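Local atomic coordinates of probable sugar ABC transporter, sugar-binding protein (Streptococcus pneumoniae, PDB entry 2W7Y), a protein that binds the blood group A trisaccharide as the extracellular solute-binding component of a probable sugar ABC transporter. Residues T58-L62 with V340-V345; L138-N143 with S305-G309; W179-F185 with Y298-V302; V246-Q251 with A403-A409. One frame throughout, in Å; residues are numbered along the deposited sequence.

How the interactions relate
Interactions 2 and 4 are buried, whereas interactions 1 and 3 are only partly so. Interactions 3 and 4 touch: Trp182 and Phe185 of helix 182-193 pack against Val246 and Glu249 of helix 237-252. Interactions 2 and 3 share the chain of strand 302-306, interaction 3 at the turn leading into it and interaction 2 at its far end. Interaction 1 lies on the opposite side of the chain's centre from both 3 and 4, its centre about 37 Å from that of interaction 4. Interactions 1 and 2 both lie near the glycan but differ in chemistry, aliphatic packing in 1 and amides and serines in 2, while 3 sets a proline among aromatics and 4 is mixed helix packing.

Interaction 1 of 4, residues T58-L62 with V340-V345; sequences TMRDL and VIFEKV
Met59, a selenomethionine, presses the end of its side chain onto Val345, and this is the dense part of the contact. Its CE lies against both methyls of Val345, closest to CG1 (3.3 Å), and SE also touches CG2. The chain reaches that place by bending at its second torsion (chi2 -64°), which turns the end of the residue toward the other segment. Ile341 meets it at about a right angle, CD1 lying 3.9 Å from SE. A helical turn beyond Thr58, Leu62 and Val340 reach toward each other tip to tip, CD1 to CG1 at 3.8 Å. Toward the solvent side the fit changes character. Thr58 offers its CG2 methyl to CB of Lys344 at 3.8 Å, while the lysine chain leads away. A water lies 2.7 Å from Thr58 OG1 and donates to Lys344 O; the same hydroxyl also bonds to Pro54 O. The side chain of Met59 also touches Tyr46 and Gln155 and is about 6 Å from the bound galactose. No direct hydrogen bond crosses the contact, so helix 54-69 and residues 340-345 are held by shape fit of methyl groups, with a water-relayed polar link beside Thr58.

Interaction 2 of 4, residues L138-N143 with S305-G309; sequences LNYKQN and SSSGG
Where strand 302-306 runs out, its chain turns past the short helix 139-142 on the way to strand 311-313, close to the bound glycan, and Ser307 lies against the side chains of Asn139, Gln142 and Asn143. Its CB lies 3.3 Å from OD1 of Asn139 and is also near the amide of Asn143, while OG turns to the side of Leu138 and Gln142, 3.8 Å from CG of Leu138. The leucine swings CG opposite its backbone N (chi1 -170°), which carries CD2 over the Ser306 carbonyl group, 3.7 Å from its carbon. The end of the Gln142 side chain lies along Ser305 to Ser307, though the orientation of its amide is doubtful. One hydrogen bond crosses the contact: ND2 of Asn143 donates to Gly308 O at 3.1 Å, almost straight at 175°, with the acceptor in the plane of the amide. Gly308 has a positive phi of 85°, which glycine adopts readily. ND2 of Asn139 donates to Val136 O and His153 O. Around the pair, His153 takes up Ser307 O, Asp390 of helix 388-392 accepts from Gly308 N, and Ser305 is held in the sheet by Val385, while Tyr140 faces the other way, onto helix 124-129.

Interaction 3 of 4, residues W179-F185 with Y298-V302; sequences WNTWDDF and YPAGV
A capping box opens helix 182-193, and the turn just ahead of it docks on the loop 298-302, which holds a G1 beta bulge (Gly301 and Val302 facing Tyr298) and links strands 293-296 and 302-306. The backbones meet first: Ala300 N donates to Trp179 O at 3.0 Å, and CA of Pro299 adds a C-H...O contact to the same oxygen. A water lies 2.9 Å from Trp179 O and accepts from Gly301 N. Pro299 carries most of the apolar contact. Its CG reaches CB of Phe185 at 3.6 Å, its CB rests near Thr181 O, and CD lies 4.1 Å from CE3 of Trp179, whose side chain runs beside the proline and points the same way. Phe185, with CG opposite its backbone N (chi1 162°), brings CD1 over a face of the Trp179 ring, 3.5 Å above its plane, and CD2 over a face of Trp182. In the box, Asp184 OD2 accepts from Thr181 N at 3.2 Å, met from above the carboxylate plane, and Asp184 N returns a weak bond to Thr181 OG1. The chemistry is thus divided: a backbone hydrogen bond and a water link the two chains, proline and aromatic rings supply the apolar packing, and the carboxylate, engaged with the backbone N-H of Thr181 and, weakly, of Asn180, would tend to favour the helix start electrostatically.

Interaction 4 of 4, residues V246-Q251 with A403-A409; sequences VMKEIQ and ALTESAA
Ala403 starts residues 403-409 by meeting the end of Met247, a selenomethionine whose CE lies 4.0 Å from the alanine CB. The selenomethionine chain is extended beyond CG (chi2 178°), and this stretches the methyl out to that first residue. Leu404 comes next: its CD2 fits between CG of Met247 at 3.8 Å and CG1 of Val246, the valine crossing it at a slant. Ser407 faces helix 237-252 directly. Its OG donates back to Leu404 O at 2.7 Å, with a C=O...donor angle of 120°, so the hydroxyl is occupied within its own segment while it lies against CG of Met247 and CG2 of Ile250. In the type I turn from Glu406 to Ala409, the Ala408 methyl packs on Ile250 CG2 at 3.6 Å. Finally Ala409 O accepts from Gln251 NE2 at 3.0 Å, a moderately bent bond of 147°; the same nitrogen also serves Val412 O, which ties the glutamine to the chain leading into helix 414-427. That helix flanks Met247 and Ala403 through Val418 and Thr421. Val246 also meets helix 182-193, and helix 207-215 borders Val246, Ile250 and Leu404.

Interaction 1 of 4, residues T58-L62 with V340-V345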
loop_
_atom_site.group_PDB
_atom_site.type_symbol
_atom_site.label_atom_id
_atom_site.label_comp_id
_atom_site.label_asym_id
_atom_site.label_seq_id
_atom_site.Cartn_x
_atom_site.Cartn_y
_atom_site.Cartn_z
ATOM N N THR A 58 10.267 -9.354 -14.005
ATOM C CA THR A 58 9.362 -10.485 -13.811
ATOM C C THR A 58 7.934 -10.109 -14.219
ATOM O O THR A 58 7.281 -10.856 -14.949
ATOM C CB THR A 58 9.375 -10.976 -12.348
ATOM O OG1 THR A 58 10.714 -11.322 -11.967
ATOM C CG2 THR A 58 8.473 -12.191 -12.171
HETATM N N MSE A 59 7.473 -8.947 -13.758
HETATM C CA MSE A 59 6.138 -8.446 -14.086
HETATM C C MSE A 59 5.968 -8.205 -15.582
HETATM O O MSE A 59 4.961 -8.608 -16.159
HETATM C CB MSE A 59 5.837 -7.153 -13.325
HETATM C CG MSE A 59 5.737 -7.303 -11.826
HETATM SE SE MSE A 59 4.267 -8.437 -11.246
HETATM C CE MSE A 59 4.213 -7.808 -9.431
ATOM N N ARG A 60 6.956 -7.548 -16.196
ATOM C CA ARG A 60 6.962 -7.291 -17.642
ATOM C C ARG A 60 6.973 -8.584 -18.460
ATOM O O ARG A 60 6.392 -8.636 -19.548
ATOM C CB ARG A 60 8.144 -6.398 -18.051
ATOM C CG ARG A 60 8.057 -4.959 -17.548
ATOM C CD ARG A 60 9.031 -4.022 -18.270
ATOM N NE ARG A 60 10.436 -4.398 -18.102
ATOM C CZ ARG A 60 11.219 -3.997 -17.103
ATOM N NH1 ARG A 60 10.749 -3.200 -16.153
ATOM N NH2 ARG A 60 12.481 -4.399 -17.055
ATOM N N ASP A 61 7.635 -9.616 -17.937
ATOM C CA ASP A 61 7.619 -10.945 -18.561
ATOM C C ASP A 61 6.223 -11.559 -18.521
ATOM O O ASP A 61 5.787 -12.175 -19.491
ATOM C CB ASP A 61 8.636 -11.884 -17.900
ATOM C CG ASP A 61 10.074 -11.570 -18.293
ATOM O OD1 ASP A 61 10.285 -10.861 -19.299
ATOM O OD2 ASP A 61 10.996 -12.038 -17.591
ATOM N N LEU A 62 5.537 -11.377 -17.395
ATOM C CA LEU A 62 4.142 -11.790 -17.227
ATOM C C LEU A 62 3.206 -11.124 -18.235
ATOM O O LEU A 62 2.301 -11.768 -18.758
ATOM C CB LEU A 62 3.666 -11.481 -15.798
ATOM C CG LEU A 62 3.522 -12.571 -14.723
ATOM C CD1 LEU A 62 4.609 -13.635 -14.786
ATOM C CD2 LEU A 62 3.461 -11.936 -13.331
ATOM N N VAL A 340 3.620 -17.185 -9.220
ATOM C CA VAL A 340 4.741 -16.325 -9.607
ATOM C C VAL A 340 4.725 -15.033 -8.786
ATOM O O VAL A 340 5.779 -14.551 -8.373
ATOM C CB VAL A 340 4.736 -16.013 -11.129
ATOM C CG1 VAL A 340 5.891 -15.091 -11.503
ATOM C CG2 VAL A 340 4.803 -17.305 -11.940
ATOM N N ILE A 341 3.528 -14.493 -8.544
ATOM C CA ILE A 341 3.355 -13.307 -7.697
ATOM C C ILE A 341 3.930 -13.523 -6.294
ATOM O O ILE A 341 4.531 -12.617 -5.739
ATOM C CB ILE A 341 1.863 -12.827 -7.617
ATOM C CG1 ILE A 341 1.335 -12.362 -8.991
ATOM C CG2 ILE A 341 1.686 -11.737 -6.557
ATOM C CD1 ILE A 341 1.994 -11.104 -9.576
ATOM N N PHE A 342 3.762 -14.718 -5.734
ATOM C CA PHE A 342 4.339 -15.030 -4.423
ATOM C C PHE A 342 5.826 -15.405 -4.461
ATOM O O PHE A 342 6.609 -14.898 -3.663
ATOM C CB PHE A 342 3.525 -16.113 -3.695
ATOM C CG PHE A 342 4.037 -16.428 -2.316
ATOM C CD1 PHE A 342 3.914 -15.503 -1.285
ATOM C CD2 PHE A 342 4.658 -17.644 -2.051
ATOM C CE1 PHE A 342 4.401 -15.785 -0.015
ATOM C CE2 PHE A 342 5.142 -17.934 -0.782
ATOM C CZ PHE A 342 5.016 -17.004 0.236
ATOM N N GLU A 343 6.209 -16.282 -5.391
ATOM C CA GLU A 343 7.556 -16.878 -5.405
ATOM C C GLU A 343 8.650 -16.028 -6.065
ATOM O O GLU A 343 9.766 -15.957 -5.552
ATOM C CB GLU A 343 7.527 -18.269 -6.049
ATOM C CG GLU A 343 6.747 -19.319 -5.269
ATOM C CD GLU A 343 6.934 -20.721 -5.822
ATOM O OE1 GLU A 343 6.955 -21.678 -5.017
ATOM O OE2 GLU A 343 7.066 -20.877 -7.057
ATOM N N LYS A 344 8.339 -15.419 -7.209
ATOM C CA LYS A 344 9.305 -14.599 -7.947
ATOM C C LYS A 344 9.191 -13.129 -7.563
ATOM O O LYS A 344 10.181 -12.490 -7.198
ATOM C CB LYS A 344 9.127 -14.773 -9.459
ATOM C CG LYS A 344 10.052 -15.798 -10.092
ATOM C CD LYS A 344 9.599 -17.223 -9.826
ATOM C CE LYS A 344 10.690 -18.221 -10.183
ATOM N NZ LYS A 344 11.903 -18.052 -9.329
ATOM N N VAL A 345 7.978 -12.598 -7.676
ATOM C CA VAL A 345 7.635 -11.312 -7.099
ATOM C C VAL A 345 7.480 -11.616 -5.618
ATOM O O VAL A 345 6.797 -12.566 -5.251
ATOM C CB VAL A 345 6.292 -10.786 -7.669
ATOM C CG1 VAL A 345 5.951 -9.418 -7.092
ATOM C CG2 VAL A 345 6.319 -10.765 -9.200
HETATM O O HOH W 1 11.414 -10.925 -9.381
#

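Interaction 2 of 4, residues L138-N143 with S305-G309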
loop_
_atom_site.group_PDB
_atom_site.type_symbol
_atom_site.label_atom_id
_atom_site.label_comp_id
_atom_site.label_asym_id
_atom_site.label_seq_id
_atom_site.Cartn_x
_atom_site.Cartn_y
_atom_site.Cartn_z
ATOM N N LEU A 138 -9.408 -10.563 -1.281
ATOM C CA LEU A 138 -9.809 -9.409 -0.473
ATOM C C LEU A 138 -10.439 -8.268 -1.289
ATOM O O LEU A 138 -11.250 -7.508 -0.758
ATOM C CB LEU A 138 -8.616 -8.900 0.355
ATOM C CG LEU A 138 -8.835 -7.842 1.444
ATOM C CD1 LEU A 138 -9.814 -8.322 2.512
ATOM C CD2 LEU A 138 -7.512 -7.452 2.078
ATOM N N ASN A 139 -10.066 -8.158 -2.568
ATOM C CA ASN A 139 -10.669 -7.182 -3.489
ATOM C C ASN A 139 -12.190 -7.292 -3.554
ATOM O O ASN A 139 -12.883 -6.281 -3.664
ATOM C CB ASN A 139 -10.107 -7.333 -4.912
ATOM C CG ASN A 139 -8.662 -6.904 -5.025
ATOM O OD1 ASN A 139 -8.352 -5.711 -5.072
ATOM N ND2 ASN A 139 -7.763 -7.881 -5.087
ATOM N N TYR A 140 -12.692 -8.526 -3.483
ATOM C CA TYR A 140 -14.109 -8.818 -3.679
ATOM C C TYR A 140 -15.023 -8.074 -2.709
ATOM O O TYR A 140 -16.006 -7.469 -3.130
ATOM C CB TYR A 140 -14.374 -10.329 -3.620
ATOM C CG TYR A 140 -15.740 -10.720 -4.146
ATOM C CD1 TYR A 140 -15.971 -10.847 -5.517
ATOM C CD2 TYR A 140 -16.807 -10.941 -3.277
ATOM C CE1 TYR A 140 -17.222 -11.193 -6.009
ATOM C CE2 TYR A 140 -18.065 -11.293 -3.760
ATOM C CZ TYR A 140 -18.262 -11.416 -5.127
ATOM O OH TYR A 140 -19.501 -11.764 -5.611
ATOM N N LYS A 141 -14.698 -8.121 -1.421
ATOM C CA LYS A 141 -15.493 -7.441 -0.399
ATOM C C LYS A 141 -15.075 -5.980 -0.220
ATOM O O LYS A 141 -15.926 -5.092 -0.116
ATOM C CB LYS A 141 -15.404 -8.183 0.925
ATOM N N GLN A 142 -13.765 -5.742 -0.202
ATOM C CA GLN A 142 -13.211 -4.438 0.164
ATOM C C GLN A 142 -13.231 -3.387 -0.955
ATOM O O GLN A 142 -13.399 -2.198 -0.684
ATOM C CB GLN A 142 -11.796 -4.606 0.701
ATOM C CG GLN A 142 -11.492 -3.711 1.874
ATOM C CD GLN A 142 -10.014 -3.478 2.045
ATOM O OE1 GLN A 142 -9.456 -3.704 3.126
ATOM N NE2 GLN A 142 -9.362 -3.024 0.977
ATOM N N ASN A 143 -13.044 -3.824 -2.200
ATOM C CA ASN A 143 -13.146 -2.922 -3.349
ATOM C C ASN A 143 -14.567 -2.803 -3.903
ATOM O O ASN A 143 -14.776 -2.269 -4.991
ATOM C CB ASN A 143 -12.151 -3.316 -4.452
ATOM C CG ASN A 143 -10.771 -2.718 -4.237
ATOM O OD1 ASN A 143 -10.597 -1.783 -3.450
ATOM N ND2 ASN A 143 -9.783 -3.250 -4.944
ATOM N N SER A 305 -4.306 -4.103 6.430
ATOM C CA SER A 305 -4.726 -5.131 5.483
ATOM C C SER A 305 -5.827 -4.605 4.585
ATOM O O SER A 305 -7.007 -4.584 4.957
ATOM C CB SER A 305 -5.188 -6.404 6.190
ATOM O OG SER A 305 -5.326 -7.464 5.256
ATOM N N SER A 306 -5.423 -4.158 3.405
ATOM C CA SER A 306 -6.365 -3.724 2.396
ATOM C C SER A 306 -5.985 -4.291 1.039
ATOM O O SER A 306 -5.005 -5.037 0.918
ATOM C CB SER A 306 -6.474 -2.200 2.363
ATOM O OG SER A 306 -5.228 -1.626 2.038
ATOM N N SER A 307 -6.790 -3.967 0.034
ATOM C CA SER A 307 -6.576 -4.439 -1.320
ATOM C C SER A 307 -5.648 -3.494 -2.061
ATOM O O SER A 307 -4.643 -3.921 -2.633
ATOM C CB SER A 307 -7.911 -4.538 -2.057
ATOM O OG SER A 307 -8.845 -5.295 -1.309
ATOM N N GLY A 308 -5.988 -2.205 -2.018
ATOM C CA GLY A 308 -5.387 -1.196 -2.881
ATOM C C GLY A 308 -6.105 -1.160 -4.221
ATOM O O GLY A 308 -6.917 -2.035 -4.524
ATOM N N GLY A 309 -5.824 -0.134 -5.019
ATOM C CA GLY A 309 -6.256 -0.111 -6.411
ATOM C C GLY A 309 -5.306 -0.962 -7.232
ATOM O O GLY A 309 -4.126 -1.105 -6.890
#

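Interaction 3 of 4, residues W179-F185 with Y298-V302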
loop_
_atom_site.group_PDB
_atom_site.type_symbol
_atom_site.label_atom_id
_atom_site.label_comp_id
_atom_site.label_asym_id
_atom_site.label_seq_id
_atom_site.Cartn_x
_atom_site.Cartn_y
_atom_site.Cartn_z
ATOM N N TRP A 179 5.599 -3.519 21.803
ATOM C CA TRP A 179 4.867 -2.249 21.771
ATOM C C TRP A 179 3.375 -2.452 22.005
ATOM O O TRP A 179 2.601 -2.597 21.057
ATOM C CB TRP A 179 5.069 -1.505 20.446
ATOM C CG TRP A 179 6.486 -1.141 20.109
ATOM C CD1 TRP A 179 7.545 -1.053 20.965
ATOM C CD2 TRP A 179 6.983 -0.776 18.816
ATOM N NE1 TRP A 179 8.675 -0.675 20.282
ATOM C CE2 TRP A 179 8.361 -0.499 18.961
ATOM C CE3 TRP A 179 6.398 -0.664 17.543
ATOM C CZ2 TRP A 179 9.166 -0.117 17.886
ATOM C CZ3 TRP A 179 7.200 -0.283 16.471
ATOM C CH2 TRP A 179 8.571 -0.017 16.651
ATOM N N ASN A 180 2.979 -2.453 23.275
ATOM C CA ASN A 180 1.577 -2.622 23.651
ATOM C C ASN A 180 0.786 -1.327 23.562
ATOM O O ASN A 180 -0.430 -1.350 23.378
ATOM C CB ASN A 180 1.470 -3.220 25.052
ATOM C CG ASN A 180 1.968 -4.650 25.106
ATOM O OD1 ASN A 180 1.733 -5.436 24.186
ATOM N ND2 ASN A 180 2.661 -4.996 26.185
ATOM N N THR A 181 1.491 -0.206 23.697
ATOM C CA THR A 181 0.898 1.126 23.594
ATOM C C THR A 181 1.718 2.027 22.662
ATOM O O THR A 181 2.851 1.700 22.302
ATOM C CB THR A 181 0.782 1.823 24.980
ATOM O OG1 THR A 181 2.065 1.848 25.617
ATOM C CG2 THR A 181 -0.225 1.109 25.884
ATOM N N TRP A 182 1.130 3.161 22.285
ATOM C CA TRP A 182 1.811 4.189 21.501
ATOM C C TRP A 182 3.047 4.727 22.226
ATOM O O TRP A 182 4.085 4.963 21.604
ATOM C CB TRP A 182 0.847 5.336 21.181
ATOM C CG TRP A 182 1.474 6.450 20.394
ATOM C CD1 TRP A 182 1.899 7.654 20.874
ATOM C CD2 TRP A 182 1.757 6.456 18.988
ATOM N NE1 TRP A 182 2.424 8.414 19.855
ATOM C CE2 TRP A 182 2.352 7.701 18.687
ATOM C CE3 TRP A 182 1.570 5.526 17.954
ATOM C CZ2 TRP A 182 2.757 8.046 17.392
ATOM C CZ3 TRP A 182 1.974 5.872 16.664
ATOM C CH2 TRP A 182 2.560 7.122 16.399
ATOM N N ASP A 183 2.923 4.917 23.539
ATOM C CA ASP A 183 4.019 5.404 24.375
ATOM C C ASP A 183 5.240 4.474 24.378
ATOM O O ASP A 183 6.373 4.951 24.427
ATOM C CB ASP A 183 3.528 5.684 25.801
ATOM C CG ASP A 183 2.628 6.924 25.885
ATOM O OD1 ASP A 183 2.011 7.141 26.948
ATOM O OD2 ASP A 183 2.535 7.690 24.900
ATOM N N ASP A 184 5.009 3.162 24.306
ATOM C CA ASP A 184 6.095 2.182 24.160
ATOM C C ASP A 184 6.890 2.405 22.874
ATOM O O ASP A 184 8.119 2.298 22.867
ATOM C CB ASP A 184 5.552 0.747 24.168
ATOM C CG ASP A 184 5.016 0.316 25.526
ATOM O OD1 ASP A 184 5.483 0.822 26.570
ATOM O OD2 ASP A 184 4.127 -0.560 25.540
ATOM N N PHE A 185 6.173 2.693 21.788
ATOM C CA PHE A 185 6.773 2.973 20.486
ATOM C C PHE A 185 7.618 4.249 20.510
ATOM O O PHE A 185 8.747 4.252 20.024
ATOM C CB PHE A 185 5.677 3.058 19.415
ATOM C CG PHE A 185 6.107 3.749 18.143
ATOM C CD1 PHE A 185 7.047 3.168 17.296
ATOM C CD2 PHE A 185 5.552 4.977 17.786
ATOM C CE1 PHE A 185 7.438 3.797 16.128
ATOM C CE2 PHE A 185 5.937 5.617 16.607
ATOM C CZ PHE A 185 6.881 5.026 15.779
ATOM N N TYR A 298 2.370 -2.704 14.055
ATOM C CA TYR A 298 2.228 -1.426 14.747
ATOM C C TYR A 298 1.718 -1.591 16.183
ATOM O O TYR A 298 1.136 -2.630 16.505
ATOM C CB TYR A 298 1.321 -0.502 13.922
ATOM C CG TYR A 298 1.870 -0.225 12.538
ATOM C CD1 TYR A 298 2.624 0.919 12.282
ATOM C CD2 TYR A 298 1.658 -1.123 11.490
ATOM C CE1 TYR A 298 3.138 1.170 11.012
ATOM C CE2 TYR A 298 2.166 -0.886 10.225
ATOM C CZ TYR A 298 2.907 0.259 9.990
ATOM O OH TYR A 298 3.417 0.489 8.733
ATOM N N PRO A 299 1.959 -0.579 17.056
ATOM C CA PRO A 299 1.565 -0.619 18.474
ATOM C C PRO A 299 0.128 -1.076 18.715
ATOM O O PRO A 299 -0.765 -0.790 17.907
ATOM C CB PRO A 299 1.733 0.831 18.923
ATOM C CG PRO A 299 2.801 1.361 18.060
ATOM C CD PRO A 299 2.662 0.679 16.732
ATOM N N ALA A 300 -0.068 -1.776 19.832
ATOM C CA ALA A 300 -1.348 -2.394 20.204
ATOM C C ALA A 300 -1.793 -3.509 19.245
ATOM O O ALA A 300 -2.982 -3.812 19.141
ATOM C CB ALA A 300 -2.448 -1.329 20.386
ATOM N N GLY A 301 -0.823 -4.125 18.565
ATOM C CA GLY A 301 -1.074 -5.258 17.675
ATOM C C GLY A 301 -1.916 -4.949 16.450
ATOM O O GLY A 301 -2.719 -5.776 16.022
ATOM N N VAL A 302 -1.721 -3.761 15.878
ATOM C CA VAL A 302 -2.465 -3.335 14.692
ATOM C C VAL A 302 -1.612 -3.484 13.431
ATOM O O VAL A 302 -0.409 -3.227 13.449
ATOM C CB VAL A 302 -2.998 -1.879 14.832
ATOM C CG1 VAL A 302 -3.820 -1.465 13.615
ATOM C CG2 VAL A 302 -3.838 -1.734 16.096
HETATM O O HOH W 2 1.887 -4.624 19.150
#

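Interaction 4 of 4, residues V246-Q251 with A403-A409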
loop_
_atom_site.group_PDB
_atom_site.type_symbol
_atom_site.label_atom_id
_atom_site.label_comp_id
_atom_site.label_asym_id
_atom_site.label_seq_id
_atom_site.Cartn_x
_atom_site.Cartn_y
_atom_site.Cartn_z
ATOM N N VAL A 246 0.905 11.510 16.201
ATOM C CA VAL A 246 1.811 11.214 15.087
ATOM C C VAL A 246 2.671 12.432 14.722
ATOM O O VAL A 246 3.878 12.297 14.519
ATOM C CB VAL A 246 1.032 10.668 13.850
ATOM C CG1 VAL A 246 1.959 10.408 12.673
ATOM C CG2 VAL A 246 0.292 9.392 14.217
HETATM N N MSE A 247 2.044 13.608 14.665
HETATM C CA MSE A 247 2.737 14.873 14.409
HETATM C C MSE A 247 3.804 15.210 15.450
HETATM O O MSE A 247 4.854 15.741 15.107
HETATM C CB MSE A 247 1.736 16.025 14.313
HETATM C CG MSE A 247 0.948 16.049 13.021
HETATM SE SE MSE A 247 -0.357 17.489 12.991
HETATM C CE MSE A 247 -0.845 17.399 11.110
ATOM N N LYS A 248 3.521 14.910 16.716
ATOM C CA LYS A 248 4.487 15.083 17.803
ATOM C C LYS A 248 5.692 14.165 17.622
ATOM O O LYS A 248 6.835 14.567 17.869
ATOM C CB LYS A 248 3.828 14.805 19.159
ATOM C CG LYS A 248 3.011 15.960 19.716
ATOM C CD LYS A 248 2.163 15.515 20.899
ATOM C CE LYS A 248 3.014 15.107 22.099
ATOM N NZ LYS A 248 2.194 14.482 23.180
ATOM N N GLU A 249 5.424 12.932 17.192
ATOM C CA GLU A 249 6.470 11.944 16.946
ATOM C C GLU A 249 7.281 12.265 15.690
ATOM O O GLU A 249 8.498 12.078 15.665
ATOM C CB GLU A 249 5.875 10.532 16.877
ATOM C CG GLU A 249 6.900 9.400 16.811
ATOM C CD GLU A 249 7.977 9.476 17.890
ATOM O OE1 GLU A 249 9.088 8.977 17.633
ATOM O OE2 GLU A 249 7.728 10.026 18.984
ATOM N N ILE A 250 6.600 12.760 14.661
ATOM C CA ILE A 250 7.243 13.196 13.421
ATOM C C ILE A 250 8.145 14.423 13.652
ATOM O O ILE A 250 9.211 14.548 13.035
ATOM C CB ILE A 250 6.180 13.467 12.315
ATOM C CG1 ILE A 250 5.917 12.217 11.460
ATOM C CG2 ILE A 250 6.624 14.574 11.378
ATOM C CD1 ILE A 250 5.612 10.924 12.216
ATOM N N GLN A 251 7.719 15.313 14.551
ATOM C CA GLN A 251 8.504 16.496 14.903
ATOM C C GLN A 251 9.735 16.106 15.728
ATOM O O GLN A 251 10.828 16.629 15.507
ATOM C CB GLN A 251 7.638 17.510 15.654
ATOM C CG GLN A 251 8.165 18.940 15.602
ATOM C CD GLN A 251 7.183 19.941 16.172
ATOM O OE1 GLN A 251 6.835 19.883 17.349
ATOM N NE2 GLN A 251 6.731 20.868 15.338
ATOM N N ALA A 403 0.234 17.211 5.317
ATOM C CA ALA A 403 0.105 17.814 6.647
ATOM C C ALA A 403 1.066 17.191 7.663
ATOM O O ALA A 403 1.648 17.895 8.487
ATOM C CB ALA A 403 -1.335 17.719 7.143
ATOM N N LEU A 404 1.224 15.871 7.595
ATOM C CA LEU A 404 2.164 15.157 8.463
ATOM C C LEU A 404 3.615 15.515 8.138
ATOM O O LEU A 404 4.440 15.631 9.043
ATOM C CB LEU A 404 1.943 13.642 8.389
ATOM C CG LEU A 404 0.605 13.100 8.906
ATOM C CD1 LEU A 404 0.451 11.634 8.546
ATOM C CD2 LEU A 404 0.431 13.313 10.417
ATOM N N THR A 405 3.908 15.698 6.851
ATOM C CA THR A 405 5.235 16.111 6.383
ATOM C C THR A 405 5.579 17.530 6.853
ATOM O O THR A 405 6.670 17.774 7.376
ATOM C CB THR A 405 5.340 16.014 4.832
ATOM O OG1 THR A 405 4.950 14.704 4.409
ATOM C CG2 THR A 405 6.759 16.290 4.349
ATOM N N GLU A 406 4.634 18.451 6.675
ATOM C CA GLU A 406 4.774 19.836 7.117
ATOM C C GLU A 406 4.996 19.976 8.626
ATOM O O GLU A 406 5.669 20.911 9.073
ATOM C CB GLU A 406 3.549 20.648 6.693
ATOM C CG GLU A 406 3.485 20.954 5.197
ATOM C CD GLU A 406 2.068 21.224 4.691
ATOM O OE1 GLU A 406 1.144 21.411 5.515
ATOM O OE2 GLU A 406 1.879 21.248 3.457
ATOM N N SER A 407 4.432 19.051 9.399
ATOM C CA SER A 407 4.510 19.094 10.866
ATOM C C SER A 407 5.896 18.752 11.431
ATOM O O SER A 407 6.159 18.978 12.613
ATOM C CB SER A 407 3.434 18.193 11.489
ATOM O OG SER A 407 3.746 16.818 11.349
ATOM N N ALA A 408 6.772 18.215 10.582
ATOM C CA ALA A 408 8.146 17.888 10.964
ATOM C C ALA A 408 8.985 19.131 11.205
ATOM O O ALA A 408 9.974 19.078 11.944
ATOM C CB ALA A 408 8.797 17.019 9.911
ATOM N N ALA A 409 8.597 20.239 10.569
ATOM C CA ALA A 409 9.265 21.530 10.762
ATOM C C ALA A 409 9.288 21.908 12.242
ATOM O O ALA A 409 8.272 21.800 12.939
ATOM C CB ALA A 409 8.596 22.615 9.929
#